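PDB 3JUU: porphyranase B from Zobellia galactanivorans, which cleaves the sulfated red-algal polysaccharide porphyran at the (1->4) linkages between beta-D-galactopyranose and alpha-L-galactopyranose-6-sulfate. Local coordinates for residues Phe125-Glu130 with Val206-Lys211. Numbering follows the deposited sequence.
Sequences FWLINE and VWWKSK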
# COMPACT_ATOMS: atom_id res chain seq x y z
N PHE A 125 -1.54 0.77 0.25
CA PHE A 125 -0.94 0.74 -1.09
C PHE A 125 0.44 1.40 -0.90
O PHE A 125 0.48 2.55 -0.38
CB PHE A 125 -1.78 1.63 -2.00
CG PHE A 125 -1.26 1.71 -3.43
CD1 PHE A 125 -0.91 0.54 -4.15
CD2 PHE A 125 -1.08 2.97 -4.07
CE1 PHE A 125 -0.43 0.64 -5.48
CE2 PHE A 125 -0.62 3.07 -5.41
CZ PHE A 125 -0.26 1.94 -6.11
N TRP A 126 1.52 0.68 -1.23
CA TRP A 126 2.88 1.12 -0.84
C TRP A 126 3.96 0.44 -1.66
O TRP A 126 3.65 -0.49 -2.46
CB TRP A 126 3.12 1.02 0.69
CG TRP A 126 2.79 -0.35 1.36
CD1 TRP A 126 1.52 -0.85 1.53
CD2 TRP A 126 3.70 -1.32 1.88
NE1 TRP A 126 1.61 -2.08 2.20
CE2 TRP A 126 2.93 -2.38 2.42
CE3 TRP A 126 5.11 -1.36 2.02
CZ2 TRP A 126 3.49 -3.55 3.00
CZ3 TRP A 126 5.71 -2.49 2.64
CH2 TRP A 126 4.87 -3.59 3.15
N LEU A 127 5.21 0.90 -1.45
CA LEU A 127 6.38 0.38 -2.18
C LEU A 127 7.39 0.07 -1.13
O LEU A 127 7.52 0.83 -0.15
CB LEU A 127 6.98 1.54 -3.08
CG LEU A 127 6.12 1.77 -4.36
CD1 LEU A 127 6.23 3.21 -4.95
CD2 LEU A 127 6.56 0.74 -5.40
N ILE A 128 8.18 -0.99 -1.32
CA ILE A 128 9.31 -1.22 -0.41
C ILE A 128 10.41 -1.85 -1.25
O ILE A 128 10.14 -2.54 -2.22
CB ILE A 128 8.84 -2.05 0.87
CG1 ILE A 128 9.93 -2.12 1.94
CG2 ILE A 128 8.41 -3.51 0.43
CD1 ILE A 128 9.52 -2.66 3.25
N ASN A 129 11.67 -1.68 -0.85
CA ASN A 129 12.74 -2.40 -1.49
C ASN A 129 12.84 -3.78 -0.82
O ASN A 129 12.08 -4.10 0.13
CB ASN A 129 14.06 -1.59 -1.40
CG ASN A 129 14.70 -1.63 -0.02
OD1 ASN A 129 14.01 -1.66 1.04
ND2 ASN A 129 16.06 -1.69 0.00
N GLU A 130 13.78 -4.58 -1.27
CA GLU A 130 13.93 -5.95 -0.72
C GLU A 130 15.42 -6.13 -0.38
O GLU A 130 16.19 -6.67 -1.15
CB GLU A 130 13.40 -6.96 -1.77
CG GLU A 130 11.86 -6.95 -1.75
CD GLU A 130 11.24 -7.92 -2.73
OE1 GLU A 130 11.99 -8.53 -3.50
OE2 GLU A 130 9.98 -8.05 -2.76
N VAL A 206 1.60 8.43 -6.16
CA VAL A 206 2.87 9.04 -5.77
C VAL A 206 3.72 9.22 -7.01
O VAL A 206 3.91 8.27 -7.82
CB VAL A 206 3.62 8.22 -4.71
CG1 VAL A 206 4.02 6.79 -5.25
CG2 VAL A 206 4.86 9.01 -4.19
N TRP A 207 4.29 10.42 -7.15
CA TRP A 207 5.45 10.59 -8.11
C TRP A 207 6.73 10.40 -7.41
O TRP A 207 7.15 11.25 -6.60
CB TRP A 207 5.39 11.96 -8.79
CG TRP A 207 6.36 12.10 -9.93
CD1 TRP A 207 7.03 11.10 -10.59
CD2 TRP A 207 6.83 13.34 -10.49
NE1 TRP A 207 7.85 11.66 -11.57
CE2 TRP A 207 7.73 13.02 -11.51
CE3 TRP A 207 6.55 14.69 -10.22
CZ2 TRP A 207 8.41 14.03 -12.28
CZ3 TRP A 207 7.23 15.71 -11.01
CH2 TRP A 207 8.15 15.35 -11.98
N TRP A 208 7.32 9.20 -7.56
CA TRP A 208 8.62 8.92 -7.03
C TRP A 208 9.58 9.53 -8.07
O TRP A 208 10.08 8.82 -8.96
CB TRP A 208 8.79 7.40 -6.89
CG TRP A 208 10.12 6.94 -6.45
CD1 TRP A 208 11.13 7.66 -5.88
CD2 TRP A 208 10.55 5.56 -6.42
NE1 TRP A 208 12.20 6.84 -5.58
CE2 TRP A 208 11.87 5.54 -5.89
CE3 TRP A 208 9.92 4.33 -6.80
CZ2 TRP A 208 12.64 4.34 -5.75
CZ3 TRP A 208 10.71 3.13 -6.70
CH2 TRP A 208 12.05 3.16 -6.16
N LYS A 209 9.84 10.84 -7.93
CA LYS A 209 10.47 11.65 -8.97
C LYS A 209 11.96 11.41 -9.01
O LYS A 209 12.55 11.31 -10.09
CB LYS A 209 10.12 13.14 -8.71
CG LYS A 209 10.87 14.12 -9.63
CD LYS A 209 10.49 15.51 -9.13
CE LYS A 209 11.03 16.59 -10.08
NZ LYS A 209 12.49 16.53 -10.18
N SER A 210 12.60 11.36 -7.85
CA SER A 210 14.07 11.18 -7.76
C SER A 210 14.40 10.58 -6.43
O SER A 210 13.49 10.34 -5.61
CB SER A 210 14.80 12.53 -7.94
OG SER A 210 14.61 13.27 -6.76
N LYS A 211 15.70 10.41 -6.13
CA LYS A 211 16.07 9.77 -4.86
C LYS A 211 15.65 10.66 -3.66
O LYS A 211 15.55 10.17 -2.57
CB LYS A 211 17.60 9.56 -4.79
CG LYS A 211 18.35 10.94 -4.68
CD LYS A 211 19.88 10.80 -4.82
CE LYS A 211 20.48 12.23 -4.87
NZ LYS A 211 21.98 12.30 -4.71
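CD1 of Leu127 makes both close approaches between 125-130 and 206-211. It lies 4.2 Å from CG1 of Val206 and 4.3 Å from CE3 of Trp208, so a single branch is lodged between two side chains that project from the same face of their strand. The torsions explain the choice of branch: with CD1 roughly anti to CA (chi2 154°), that methyl extends away from the backbone of Leu127 and across the gap. It meets the benzo part of the Trp208 indole obliquely. On the Val206 side the meeting is methyl to methyl.

All three touching residues are buried, yet the two segments share just 116 Å² of surface and no hydrogen bond, as expected where two sheets pack through side chains. The indole N-H of Trp208 is used elsewhere: NE1 bonds to the backbone O of Phe232. The outer face of 206-211 is partly solvent-exposed. Trp207, directed away from Leu127, packs there edge-to-face with the ring of Trp27, and CB of Lys209 sits 3.6 Å above the plane of the Trp207 ring, over the centre. The solvent side is left to the exposed Lys211.

The geometry is that of the hydrophobic interior of the GH16 beta-sandwich, or jelly roll. Strand 122-128 runs between strands 141-150 and 237-242, and the side chain of Leu127 is about 7 Å from that of Glu143, the assigned nucleophile, on the former. Strand 202-210 faces it from the other sheet, bordered by strands 108-115 and 213-218, with Ile214 of the latter touching both Val206 and Trp208.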